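GDP-L-fucose synthase (Campylobacter jejuni subsp. jejuni serotype O:2, PDB 7M13) acts as a GDP-D-glycero-L-gluco-heptose synthase, an NADPH-using oxidoreductase in the making of heptose for the capsular polysaccharides of Campylobacter jejuni. Local coordinates at residues B[9-15]-B[62-68]; B[95-99]-B[154-160]; B[108-114]-B[140-145]. All coordinates share one frame; numbering follows the deposited sequence.

Contact 1 of 3, residues B[9-15]-B[62-68]; sequences SKIYIAG and EYVFLTA. With NAP (NADP nicotinamide-adenine-dinucleotide phosphate), chain E.
Thr67 takes hold of Ala14 O twice, through its backbone N at 3.1 Å and through its side-chain OG1. The hydroxyl bond, OG1 to Ala14 O, is the shorter at 2.7 Å and falls on a lone pair of the carbonyl, whereas the amide comes from above the carbonyl plane; chi1 of 85° sets OG1 between the backbone N and carbonyl carbon of Thr67, within reach of Ala14 O. The grip closes the C-terminal end of a parallel pair in the Rossmann fold, where strands 11-14 and 63-66 run side by side and deliver Gly15 and Ala68 to the cofactor: Ala68 CA lies 3.2 Å from O4B of NADP. Further back the ladder is regular. On one face of the sheet, Ile11 CG2 sits in the plane of the Phe65 ring at its edge, 3.8 Å from CE2, and the Ile13 side chain runs beside that of Phe65, pointing the same way. The other face pairs Tyr12 with Val64, likewise side by side, and Ala14 CB with Leu66 CD1. At the opposite end Lys10 O accepts from both Glu62 N and Tyr63 N. Glu62 answers with its carboxylate: Lys10 N meets OE2 from above the carboxylate plane at 2.9 Å, while OE1, salt-bridged to Lys104, accepts a hydrogen bond from a water that also bonds Ser9 OG, itself bonded to Gln6 N.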
loop_
_atom_site.group_PDB
_atom_site.type_symbol
_atom_site.label_atom_id
_atom_site.label_comp_id
_atom_site.label_asym_id
_atom_site.label_seq_id
_atom_site.Cartn_x
_atom_site.Cartn_y
_atom_site.Cartn_z
ATOM N N SER B 9 7.588 15.627 28.391
ATOM C CA SER B 9 6.630 14.997 27.454
ATOM C C SER B 9 6.733 13.485 27.466
ATOM O O SER B 9 7.838 12.919 27.518
ATOM C CB SER B 9 6.852 15.489 26.050
ATOM O OG SER B 9 6.611 16.873 25.919
ATOM N N LYS B 10 5.590 12.806 27.380
ATOM C CA LYS B 10 5.586 11.339 27.346
ATOM C C LYS B 10 5.878 10.896 25.918
ATOM O O LYS B 10 5.064 11.184 25.042
ATOM C CB LYS B 10 4.270 10.764 27.861
ATOM C CG LYS B 10 4.351 9.261 28.057
ATOM C CD LYS B 10 3.191 8.727 28.873
ATOM C CE LYS B 10 3.332 7.290 29.288
ATOM N NZ LYS B 10 2.257 6.964 30.261
ATOM N N ILE B 11 6.970 10.179 25.723
ATOM C CA ILE B 11 7.498 9.808 24.389
ATOM C C ILE B 11 7.517 8.302 24.283
ATOM O O ILE B 11 8.177 7.647 25.070
ATOM C CB ILE B 11 8.915 10.374 24.177
ATOM C CG1 ILE B 11 8.879 11.887 24.312
ATOM C CG2 ILE B 11 9.479 9.896 22.833
ATOM C CD1 ILE B 11 10.255 12.536 24.357
ATOM N N TYR B 12 6.832 7.743 23.274
ATOM C CA TYR B 12 6.870 6.305 22.953
ATOM C C TYR B 12 7.850 6.073 21.810
ATOM O O TYR B 12 7.717 6.714 20.777
ATOM C CB TYR B 12 5.456 5.825 22.625
ATOM C CG TYR B 12 5.350 4.426 22.086
ATOM C CD1 TYR B 12 6.058 3.363 22.625
ATOM C CD2 TYR B 12 4.555 4.180 20.969
ATOM C CE1 TYR B 12 5.944 2.084 22.113
ATOM C CE2 TYR B 12 4.419 2.903 20.471
ATOM C CZ TYR B 12 5.143 1.869 21.005
ATOM O OH TYR B 12 5.058 0.627 20.462
ATOM N N ILE B 13 8.850 5.252 22.047
ATOM C CA ILE B 13 9.751 4.711 20.997
ATOM C C ILE B 13 9.321 3.281 20.731
ATOM O O ILE B 13 9.599 2.400 21.542
ATOM C CB ILE B 13 11.241 4.827 21.377
ATOM C CG1 ILE B 13 11.606 6.275 21.705
ATOM C CG2 ILE B 13 12.117 4.292 20.243
ATOM C CD1 ILE B 13 11.780 6.566 23.161
ATOM N N ALA B 14 8.682 3.036 19.592
ATOM C CA ALA B 14 8.272 1.690 19.171
ATOM C C ALA B 14 9.500 0.985 18.631
ATOM O O ALA B 14 10.256 1.653 17.886
ATOM C CB ALA B 14 7.172 1.790 18.160
ATOM N N GLY B 15 9.740 -0.261 18.989
ATOM C CA GLY B 15 10.932 -0.994 18.535
ATOM C C GLY B 15 12.192 -0.493 19.190
ATOM O O GLY B 15 13.236 -0.361 18.506
ATOM N N GLU B 62 2.474 11.249 24.041
ATOM C CA GLU B 62 2.311 12.554 23.379
ATOM C C GLU B 62 3.086 12.593 22.059
ATOM O O GLU B 62 2.649 13.270 21.172
ATOM C CB GLU B 62 2.839 13.648 24.309
ATOM C CG GLU B 62 1.995 13.820 25.569
ATOM C CD GLU B 62 2.561 14.906 26.462
ATOM O OE1 GLU B 62 2.385 16.108 26.120
ATOM O OE2 GLU B 62 3.206 14.534 27.458
ATOM N N TYR B 63 4.159 11.830 21.959
ATOM C CA TYR B 63 5.082 11.795 20.796
ATOM C C TYR B 63 5.423 10.343 20.552
ATOM O O TYR B 63 5.618 9.545 21.493
ATOM C CB TYR B 63 6.345 12.629 21.062
ATOM C CG TYR B 63 5.990 14.073 21.197
ATOM C CD1 TYR B 63 5.905 14.903 20.103
ATOM C CD2 TYR B 63 5.740 14.628 22.438
ATOM C CE1 TYR B 63 5.531 16.222 20.219
ATOM C CE2 TYR B 63 5.360 15.949 22.578
ATOM C CZ TYR B 63 5.249 16.753 21.464
ATOM O OH TYR B 63 4.859 18.061 21.587
ATOM N N VAL B 64 5.484 9.950 19.282
ATOM C CA VAL B 64 5.788 8.569 18.875
ATOM C C VAL B 64 6.929 8.562 17.859
ATOM O O VAL B 64 6.868 9.308 16.841
ATOM C CB VAL B 64 4.531 7.913 18.275
ATOM C CG1 VAL B 64 4.854 6.531 17.743
ATOM C CG2 VAL B 64 3.382 7.850 19.294
ATOM N N PHE B 65 7.949 7.750 18.106
ATOM C CA PHE B 65 8.966 7.352 17.106
ATOM C C PHE B 65 8.710 5.925 16.715
ATOM O O PHE B 65 8.831 5.019 17.574
ATOM C CB PHE B 65 10.379 7.557 17.635
ATOM C CG PHE B 65 10.740 8.980 17.960
ATOM C CD1 PHE B 65 11.340 9.784 17.004
ATOM C CD2 PHE B 65 10.616 9.489 19.244
ATOM C CE1 PHE B 65 11.692 11.094 17.274
ATOM C CE2 PHE B 65 10.985 10.794 19.510
ATOM C CZ PHE B 65 11.563 11.579 18.539
ATOM N N LEU B 66 8.302 5.710 15.468
ATOM C CA LEU B 66 7.901 4.367 15.017
ATOM C C LEU B 66 9.101 3.712 14.351
ATOM O O LEU B 66 9.304 3.950 13.124
ATOM C CB LEU B 66 6.709 4.491 14.086
ATOM C CG LEU B 66 6.203 3.188 13.508
ATOM C CD1 LEU B 66 6.105 2.106 14.577
ATOM C CD2 LEU B 66 4.897 3.450 12.783
ATOM N N THR B 67 9.880 2.920 15.072
ATOM C CA THR B 67 11.081 2.280 14.480
ATOM C C THR B 67 10.881 0.787 14.249
ATOM O O THR B 67 11.707 0.205 13.549
ATOM C CB THR B 67 12.368 2.496 15.300
ATOM O OG1 THR B 67 12.475 1.503 16.336
ATOM C CG2 THR B 67 12.459 3.882 15.877
ATOM N N ALA B 68 9.828 0.182 14.790
ATOM C CA ALA B 68 9.644 -1.269 14.725
ATOM C C ALA B 68 9.398 -1.720 13.282
ATOM O O ALA B 68 8.642 -1.061 12.560
ATOM C CB ALA B 68 8.492 -1.653 15.590
HETATM P PA NAP E . 15.808 -3.145 13.759
HETATM O O1A NAP E . 15.600 -4.251 12.768
HETATM O O2A NAP E . 17.188 -2.999 14.351
HETATM O O5B NAP E . 14.824 -3.257 14.978
HETATM C C5B NAP E . 13.427 -3.463 14.772
HETATM C C4B NAP E . 12.808 -3.603 16.127
HETATM O O4B NAP E . 11.379 -3.715 15.930
HETATM C C3B NAP E . 13.251 -4.855 16.912
HETATM O O3B NAP E . 13.722 -4.469 18.198
HETATM C C2B NAP E . 11.996 -5.720 16.941
HETATM O O2B NAP E . 11.825 -6.446 18.159
HETATM C C1B NAP E . 10.890 -4.675 16.844
HETATM N N9A NAP E . 9.663 -5.247 16.333
HETATM C C8A NAP E . 9.453 -5.847 15.129
HETATM N N7A NAP E . 8.261 -6.376 14.998
HETATM C C5A NAP E . 7.646 -6.116 16.204
HETATM C C6A NAP E . 6.368 -6.437 16.694
HETATM N N6A NAP E . 5.462 -7.152 16.018
HETATM N N1A NAP E . 6.080 -6.033 17.952
HETATM C C2A NAP E . 6.998 -5.345 18.643
HETATM N N3A NAP E . 8.235 -4.996 18.282
HETATM C C4A NAP E . 8.498 -5.425 17.041
HETATM O O3 NAP E . 15.387 -1.765 13.072
HETATM P PN NAP E . 16.325 -0.611 12.526
HETATM O O1N NAP E . 17.362 -1.224 11.667
HETATM O O2N NAP E . 16.717 0.206 13.692
HETATM O O5D NAP E . 15.282 0.202 11.608
HETATM C C5D NAP E . 14.549 1.284 12.136
HETATM C C4D NAP E . 13.708 1.851 11.028
HETATM O O4D NAP E . 14.568 2.378 9.980
HETATM C C3D NAP E . 12.765 0.847 10.352
HETATM O O3D NAP E . 11.540 1.483 9.962
HETATM C C2D NAP E . 13.581 0.428 9.161
HETATM O O2D NAP E . 12.810 -0.156 8.116
HETATM C C1D NAP E . 14.222 1.739 8.752
HETATM N N1N NAP E . 15.419 1.506 7.913
HETATM C C2N NAP E . 16.510 0.832 8.387
HETATM C C3N NAP E . 17.556 0.555 7.573
HETATM C C7N NAP E . 18.761 -0.187 8.030
HETATM O O7N NAP E . 19.752 -0.248 7.273
HETATM N N7N NAP E . 18.729 -0.744 9.237
HETATM C C4N NAP E . 17.557 1.030 6.204
HETATM C C5N NAP E . 16.391 1.773 5.782
HETATM C C6N NAP E . 15.379 1.916 6.582
HETATM P P2B NAP E . 12.652 -7.812 18.418
HETATM O O1X NAP E . 14.035 -7.331 18.759
HETATM O O2X NAP E . 12.558 -8.674 17.238
HETATM O O3X NAP E . 11.921 -8.450 19.615
HETATM O O HOH W 1 4.184 17.873 26.392
#

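Contact 2 of 3, residues B[95-99]-B[154-160]; sequences IHNSF and YNIQYGT
Tyr154 OH and His96 ND1 are 2.7 Å apart, in a hydrogen bond whose proton could come from either side. The phenol oxygen arrives at the edge of the imidazole, near its plane, and the two rings meet rim to rim. With CG anti to the backbone N (chi1 -178°) and the ring turned by chi2 of 72°, His96 brings ND1 to meet the phenol oxygen. Ile95, one residue earlier, lays CG2 over a face of the Tyr154 ring, 4.2 Å from CD1. The Phe99 side chain crosses that of Tyr154 at about a right angle, the ring pair itself being oblique, and brings CD2 to the edge of the tyrosine ring, 3.7 Å from CE2. Its far end does something different: CZ of Phe99 stands over the centre of the Tyr158 ring, 3.5 Å above the plane, and the two planes are inclined by 34°. Tyr158 is thus sandwiched, for Gln157 CG covers its opposite face. Together His96, Phe99, Tyr154 and Tyr158 make an aromatic cluster bridging helices 80-100 and 138-158, two neighbouring helices of the Rossmann domain whose local axes are still 12.3 Å apart, a spacing that large side chains can span. The cluster also faces the second subunit, where Tyr85 of that subunit stacks on His96 and Asp82 of that subunit accepts from Tyr158 OH. Beyond Gly159, which leaves the helix with positive phi, Thr160 adds CG2 to Phe99 CD1 at 3.9 Å, while its OG1 donates to Asn155 OD1 on a lone pair of the amide.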
loop_
_atom_site.group_PDB
_atom_site.type_symbol
_atom_site.label_atom_id
_atom_site.label_comp_id
_atom_site.label_asym_id
_atom_site.label_seq_id
_atom_site.Cartn_x
_atom_site.Cartn_y
_atom_site.Cartn_z
ATOM N N ILE B 95 -0.080 4.094 13.687
ATOM C CA ILE B 95 -0.466 5.405 13.130
ATOM C C ILE B 95 -1.935 5.682 13.490
ATOM O O ILE B 95 -2.269 6.772 13.973
ATOM C CB ILE B 95 -0.202 5.483 11.625
ATOM C CG1 ILE B 95 1.295 5.450 11.341
ATOM C CG2 ILE B 95 -0.853 6.734 11.061
ATOM C CD1 ILE B 95 1.632 5.174 9.891
ATOM N N HIS B 96 -2.835 4.722 13.263
ATOM C CA HIS B 96 -4.265 4.973 13.520
ATOM C C HIS B 96 -4.499 5.184 15.024
ATOM O O HIS B 96 -5.280 6.086 15.366
ATOM C CB HIS B 96 -5.138 3.839 12.973
ATOM C CG HIS B 96 -6.573 4.107 13.177
ATOM N ND1 HIS B 96 -7.193 5.061 12.439
ATOM C CD2 HIS B 96 -7.495 3.584 14.020
ATOM C CE1 HIS B 96 -8.471 5.123 12.806
ATOM N NE2 HIS B 96 -8.682 4.228 13.761
ATOM N N ASN B 97 -3.906 4.349 15.879
ATOM C CA ASN B 97 -4.134 4.482 17.343
ATOM C C ASN B 97 -3.442 5.728 17.888
ATOM O O ASN B 97 -3.966 6.320 18.821
ATOM C CB ASN B 97 -3.830 3.197 18.098
ATOM C CG ASN B 97 -4.919 2.192 17.791
ATOM O OD1 ASN B 97 -6.050 2.356 18.281
ATOM N ND2 ASN B 97 -4.663 1.276 16.862
ATOM N N SER B 98 -2.431 6.261 17.207
ATOM C CA SER B 98 -1.837 7.572 17.568
ATOM C C SER B 98 -2.875 8.656 17.292
ATOM O O SER B 98 -3.115 9.489 18.153
ATOM C CB SER B 98 -0.564 7.836 16.803
ATOM O OG SER B 98 0.480 6.988 17.211
ATOM N N PHE B 99 -3.483 8.637 16.116
ATOM C CA PHE B 99 -4.556 9.580 15.751
ATOM C C PHE B 99 -5.698 9.460 16.773
ATOM O O PHE B 99 -6.203 10.526 17.233
ATOM C CB PHE B 99 -5.037 9.320 14.314
ATOM C CG PHE B 99 -6.426 9.830 14.051
ATOM C CD1 PHE B 99 -6.682 11.182 13.944
ATOM C CD2 PHE B 99 -7.471 8.923 13.967
ATOM C CE1 PHE B 99 -7.970 11.643 13.731
ATOM C CE2 PHE B 99 -8.753 9.378 13.722
ATOM C CZ PHE B 99 -8.995 10.724 13.616
ATOM N N TYR B 154 -3.398 11.055 6.764
ATOM C CA TYR B 154 -3.873 11.493 8.105
ATOM C C TYR B 154 -3.624 12.998 8.256
ATOM O O TYR B 154 -4.500 13.757 8.737
ATOM C CB TYR B 154 -3.247 10.665 9.227
ATOM C CG TYR B 154 -4.042 9.418 9.515
ATOM C CD1 TYR B 154 -3.927 8.298 8.725
ATOM C CD2 TYR B 154 -5.063 9.428 10.457
ATOM C CE1 TYR B 154 -4.702 7.174 8.957
ATOM C CE2 TYR B 154 -5.851 8.317 10.687
ATOM C CZ TYR B 154 -5.689 7.183 9.918
ATOM O OH TYR B 154 -6.483 6.063 10.081
ATOM N N ASN B 155 -2.472 13.465 7.800
ATOM C CA ASN B 155 -2.132 14.897 7.944
ATOM C C ASN B 155 -3.165 15.725 7.159
ATOM O O ASN B 155 -3.622 16.786 7.617
ATOM C CB ASN B 155 -0.724 15.154 7.429
ATOM C CG ASN B 155 0.356 14.495 8.285
ATOM O OD1 ASN B 155 0.108 14.020 9.414
ATOM N ND2 ASN B 155 1.555 14.446 7.738
ATOM N N ILE B 156 -3.523 15.266 5.967
ATOM C CA ILE B 156 -4.443 16.028 5.097
ATOM C C ILE B 156 -5.868 15.929 5.640
ATOM O O ILE B 156 -6.559 16.965 5.737
ATOM C CB ILE B 156 -4.342 15.534 3.650
ATOM C CG1 ILE B 156 -2.969 15.858 3.061
ATOM C CG2 ILE B 156 -5.468 16.120 2.802
ATOM C CD1 ILE B 156 -2.691 15.205 1.741
ATOM N N GLN B 157 -6.358 14.728 5.909
ATOM C CA GLN B 157 -7.786 14.576 6.275
ATOM C C GLN B 157 -8.015 15.095 7.694
ATOM O O GLN B 157 -9.070 15.745 7.927
ATOM C CB GLN B 157 -8.253 13.125 6.169
ATOM C CG GLN B 157 -9.673 12.961 6.684
ATOM C CD GLN B 157 -10.274 11.587 6.491
ATOM O OE1 GLN B 157 -9.638 10.673 5.945
ATOM N NE2 GLN B 157 -11.494 11.402 6.988
ATOM N N TYR B 158 -7.139 14.782 8.636
ATOM C CA TYR B 158 -7.400 14.959 10.082
ATOM C C TYR B 158 -6.509 16.055 10.684
ATOM O O TYR B 158 -6.669 16.291 11.908
ATOM C CB TYR B 158 -7.231 13.621 10.773
ATOM C CG TYR B 158 -8.304 12.625 10.456
ATOM C CD1 TYR B 158 -9.608 12.860 10.863
ATOM C CD2 TYR B 158 -8.019 11.405 9.840
ATOM C CE1 TYR B 158 -10.608 11.941 10.610
ATOM C CE2 TYR B 158 -9.007 10.458 9.634
ATOM C CZ TYR B 158 -10.312 10.729 10.002
ATOM O OH TYR B 158 -11.321 9.818 9.797
ATOM N N GLY B 159 -5.590 16.662 9.949
ATOM C CA GLY B 159 -4.736 17.718 10.523
ATOM C C GLY B 159 -3.734 17.186 11.502
ATOM O O GLY B 159 -3.280 17.954 12.378
ATOM N N THR B 160 -3.351 15.905 11.401
ATOM C CA THR B 160 -2.277 15.327 12.221
ATOM C C THR B 160 -0.919 15.873 11.775
ATOM O O THR B 160 -0.821 16.604 10.744
ATOM C CB THR B 160 -2.318 13.794 12.175
ATOM O OG1 THR B 160 -2.257 13.390 10.804
ATOM C CG2 THR B 160 -3.586 13.229 12.774
#

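Contact 3 of 3, residues B[108-114]-B[140-145]; sequences FFGSGYM and FGAAKI. With NAP (NADP nicotinamide-adenine-dinucleotide phosphate), chain E.
The Phe140 ring is met at its edge by Ser111 on one segment and by the cofactor: Ser111 CB lies 3.7 Å from CE2, with OG in the ring plane, and the ribose O2D of NADP lies near that plane too, close to CZ. Tyr113 reaches the same ring obliquely, CD2 to CD2 at 4.1 Å. The Phe108 ring, turned obliquely to Lys144, lays CZ beside the aliphatic CD of the lysine at 3.9 Å. Lys144 bends at chi2 (-62°) and then runs extended, a shape that carries NZ along the end of strand 105-111 to the cofactor. There the ammonium nitrogen is gripped by three acceptors: Phe109 O at 2.9 Å, NADP O3D at 2.8 Å and NADP O2D. The donor is tilted 19° from the carbonyl plane of Phe109, whose O also receives a weak bond from O3D, so protein and ribose share one small network. The spacing of Phe140 and Lys144 is that of the Tyr-x-x-x-Lys motif of short-chain dehydrogenases; the deposited residue at the position predicted to be proton donor/acceptor is phenylalanine, which has no hydroxyl, while the lysine retains its ribose-binding role. Ser111, predicted to be important for catalysis, lies beside the C6N rim of the nicotinamide, CB 3.9 Å from C6N. Its OG accepts from Tyr113 N in an ST turn, which ties the side chain to the start of the 3-10 segment, whereas its own buried backbone N has no partner in the model. Farther along, Tyr113 O receives a CA-H...O contact from Gly141, and the Met114 side chain crosses that of Lys144 at about a right angle, CE 4.0 Å from Lys144 CB.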
loop_
_atom_site.group_PDB
_atom_site.type_symbol
_atom_site.label_atom_id
_atom_site.label_comp_id
_atom_site.label_asym_id
_atom_site.label_seq_id
_atom_site.Cartn_x
_atom_site.Cartn_y
_atom_site.Cartn_z
ATOM N N PHE B 108 7.899 8.410 11.452
ATOM C CA PHE B 108 7.974 7.066 10.870
ATOM C C PHE B 108 9.222 7.013 9.998
ATOM O O PHE B 108 9.564 8.005 9.349
ATOM C CB PHE B 108 6.724 6.782 10.031
ATOM C CG PHE B 108 6.771 5.535 9.190
ATOM C CD1 PHE B 108 6.942 4.297 9.786
ATOM C CD2 PHE B 108 6.542 5.594 7.829
ATOM C CE1 PHE B 108 6.975 3.142 9.029
ATOM C CE2 PHE B 108 6.588 4.440 7.072
ATOM C CZ PHE B 108 6.819 3.228 7.678
ATOM N N PHE B 109 9.838 5.861 9.857
ATOM C CA PHE B 109 11.049 5.693 9.016
ATOM C C PHE B 109 10.712 4.853 7.795
ATOM O O PHE B 109 10.187 3.705 7.912
ATOM C CB PHE B 109 12.183 5.087 9.815
ATOM C CG PHE B 109 12.601 5.972 10.954
ATOM C CD1 PHE B 109 13.477 7.028 10.738
ATOM C CD2 PHE B 109 11.996 5.851 12.191
ATOM C CE1 PHE B 109 13.824 7.866 11.785
ATOM C CE2 PHE B 109 12.348 6.700 13.229
ATOM C CZ PHE B 109 13.243 7.720 13.013
ATOM N N GLY B 110 10.993 5.395 6.610
ATOM C CA GLY B 110 10.912 4.661 5.356
ATOM C C GLY B 110 12.270 4.151 4.913
ATOM O O GLY B 110 13.293 4.495 5.538
ATOM N N SER B 111 12.269 3.383 3.840
ATOM C CA SER B 111 13.456 2.759 3.235
ATOM C C SER B 111 13.547 3.213 1.791
ATOM O O SER B 111 12.499 3.352 1.141
ATOM C CB SER B 111 13.364 1.240 3.337
ATOM O OG SER B 111 14.241 0.619 2.427
ATOM N N GLY B 112 14.758 3.328 1.276
ATOM C CA GLY B 112 14.993 3.568 -0.153
ATOM C C GLY B 112 14.377 2.495 -1.021
ATOM O O GLY B 112 14.239 2.713 -2.211
ATOM N N TYR B 113 14.027 1.323 -0.479
ATOM C CA TYR B 113 13.341 0.287 -1.282
ATOM C C TYR B 113 11.949 0.778 -1.671
ATOM O O TYR B 113 11.325 0.115 -2.536
ATOM C CB TYR B 113 13.244 -1.039 -0.534
ATOM C CG TYR B 113 14.536 -1.817 -0.452
ATOM C CD1 TYR B 113 15.253 -2.160 -1.588
ATOM C CD2 TYR B 113 15.005 -2.255 0.766
ATOM C CE1 TYR B 113 16.416 -2.911 -1.513
ATOM C CE2 TYR B 113 16.170 -3.001 0.860
ATOM C CZ TYR B 113 16.881 -3.314 -0.280
ATOM O OH TYR B 113 18.015 -4.059 -0.171
ATOM N N MET B 114 11.554 1.964 -1.195
ATOM C CA MET B 114 10.236 2.557 -1.554
ATOM C C MET B 114 10.359 3.324 -2.881
ATOM O O MET B 114 9.329 3.834 -3.364
ATOM C CB MET B 114 9.751 3.513 -0.459
ATOM C CG MET B 114 10.105 4.964 -0.726
ATOM S SD MET B 114 9.629 6.060 0.636
ATOM C CE MET B 114 9.788 4.942 2.028
ATOM N N PHE B 140 8.137 -5.437 0.626
ATOM C CA PHE B 140 8.612 -4.565 1.723
ATOM C C PHE B 140 8.518 -3.105 1.294
ATOM O O PHE B 140 7.994 -2.272 2.053
ATOM C CB PHE B 140 10.043 -4.968 2.052
ATOM C CG PHE B 140 10.685 -4.114 3.102
ATOM C CD1 PHE B 140 10.536 -4.385 4.445
ATOM C CD2 PHE B 140 11.467 -3.041 2.728
ATOM C CE1 PHE B 140 11.145 -3.581 5.397
ATOM C CE2 PHE B 140 12.080 -2.258 3.685
ATOM C CZ PHE B 140 11.907 -2.522 5.006
ATOM N N GLY B 141 8.996 -2.789 0.090
ATOM C CA GLY B 141 8.930 -1.410 -0.428
ATOM C C GLY B 141 7.491 -0.958 -0.530
ATOM O O GLY B 141 7.208 0.196 -0.215
ATOM N N ALA B 142 6.589 -1.823 -0.994
ATOM C CA ALA B 142 5.154 -1.469 -1.087
ATOM C C ALA B 142 4.635 -1.154 0.315
ATOM O O ALA B 142 3.862 -0.178 0.465
ATOM C CB ALA B 142 4.371 -2.557 -1.775
ATOM N N ALA B 143 4.996 -1.947 1.331
ATOM C CA ALA B 143 4.540 -1.650 2.707
ATOM C C ALA B 143 5.077 -0.285 3.142
ATOM O O ALA B 143 4.291 0.541 3.692
ATOM C CB ALA B 143 4.981 -2.751 3.628
ATOM N N LYS B 144 6.313 0.038 2.801
ATOM C CA LYS B 144 6.905 1.344 3.206
ATOM C C LYS B 144 6.218 2.507 2.470
ATOM O O LYS B 144 5.965 3.520 3.086
ATOM C CB LYS B 144 8.406 1.350 2.976
ATOM C CG LYS B 144 9.177 0.504 3.983
ATOM C CD LYS B 144 9.034 0.990 5.410
ATOM C CE LYS B 144 10.137 0.458 6.293
ATOM N NZ LYS B 144 9.950 0.855 7.703
ATOM N N ILE B 145 5.864 2.318 1.207
ATOM C CA ILE B 145 5.076 3.331 0.469
ATOM C C ILE B 145 3.764 3.578 1.223
ATOM O O ILE B 145 3.347 4.741 1.430
ATOM C CB ILE B 145 4.835 2.901 -0.995
ATOM C CG1 ILE B 145 6.136 2.898 -1.801
ATOM C CG2 ILE B 145 3.794 3.786 -1.640
ATOM C CD1 ILE B 145 6.009 2.290 -3.142
HETATM P PA NAP E . 15.808 -3.145 13.759
HETATM O O1A NAP E . 15.600 -4.251 12.768
HETATM O O2A NAP E . 17.188 -2.999 14.351
HETATM O O5B NAP E . 14.824 -3.257 14.978
HETATM C C5B NAP E . 13.427 -3.463 14.772
HETATM C C4B NAP E . 12.808 -3.603 16.127
HETATM O O4B NAP E . 11.379 -3.715 15.930
HETATM C C3B NAP E . 13.251 -4.855 16.912
HETATM O O3B NAP E . 13.722 -4.469 18.198
HETATM C C2B NAP E . 11.996 -5.720 16.941
HETATM O O2B NAP E . 11.825 -6.446 18.159
HETATM C C1B NAP E . 10.890 -4.675 16.844
HETATM N N9A NAP E . 9.663 -5.247 16.333
HETATM C C8A NAP E . 9.453 -5.847 15.129
HETATM N N7A NAP E . 8.261 -6.376 14.998
HETATM C C5A NAP E . 7.646 -6.116 16.204
HETATM C C6A NAP E . 6.368 -6.437 16.694
HETATM N N6A NAP E . 5.462 -7.152 16.018
HETATM N N1A NAP E . 6.080 -6.033 17.952
HETATM C C2A NAP E . 6.998 -5.345 18.643
HETATM N N3A NAP E . 8.235 -4.996 18.282
HETATM C C4A NAP E . 8.498 -5.425 17.041
HETATM O O3 NAP E . 15.387 -1.765 13.072
HETATM P PN NAP E . 16.325 -0.611 12.526
HETATM O O1N NAP E . 17.362 -1.224 11.667
HETATM O O2N NAP E . 16.717 0.206 13.692
HETATM O O5D NAP E . 15.282 0.202 11.608
HETATM C C5D NAP E . 14.549 1.284 12.136
HETATM C C4D NAP E . 13.708 1.851 11.028
HETATM O O4D NAP E . 14.568 2.378 9.980
HETATM C C3D NAP E . 12.765 0.847 10.352
HETATM O O3D NAP E . 11.540 1.483 9.962
HETATM C C2D NAP E . 13.581 0.428 9.161
HETATM O O2D NAP E . 12.810 -0.156 8.116
HETATM C C1D NAP E . 14.222 1.739 8.752
HETATM N N1N NAP E . 15.419 1.506 7.913
HETATM C C2N NAP E . 16.510 0.832 8.387
HETATM C C3N NAP E . 17.556 0.555 7.573
HETATM C C7N NAP E . 18.761 -0.187 8.030
HETATM O O7N NAP E . 19.752 -0.248 7.273
HETATM N N7N NAP E . 18.729 -0.744 9.237
HETATM C C4N NAP E . 17.557 1.030 6.204
HETATM C C5N NAP E . 16.391 1.773 5.782
HETATM C C6N NAP E . 15.379 1.916 6.582
HETATM P P2B NAP E . 12.652 -7.812 18.418
HETATM O O1X NAP E . 14.035 -7.331 18.759
HETATM O O2X NAP E . 12.558 -8.674 17.238
HETATM O O3X NAP E . 11.921 -8.450 19.615
#

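Overall arrangement
All three contacts lie in one Rossmann domain; contacts 1 and 3 touch the dinucleotide and contact 2 does not. Contact 1 closes first along the chain; contact 3 is nested in the loop that contact 2 closes. Contacts 1 and 3, with centres about 19 Å apart, use neighbouring strands 63-66 and 105-111 of the same sheet and touch through Leu66 and Phe109; contact 1 reaches the adenosine ribose and the edge of the nicotinamide ribose, contact 3 the nicotinamide ribose and ring. Contact 2 lies about 15 Å from contact 1, centre to centre, and shares with contact 3 helix 138-158, which meets the cofactor near its start and, at its far end, the second subunit.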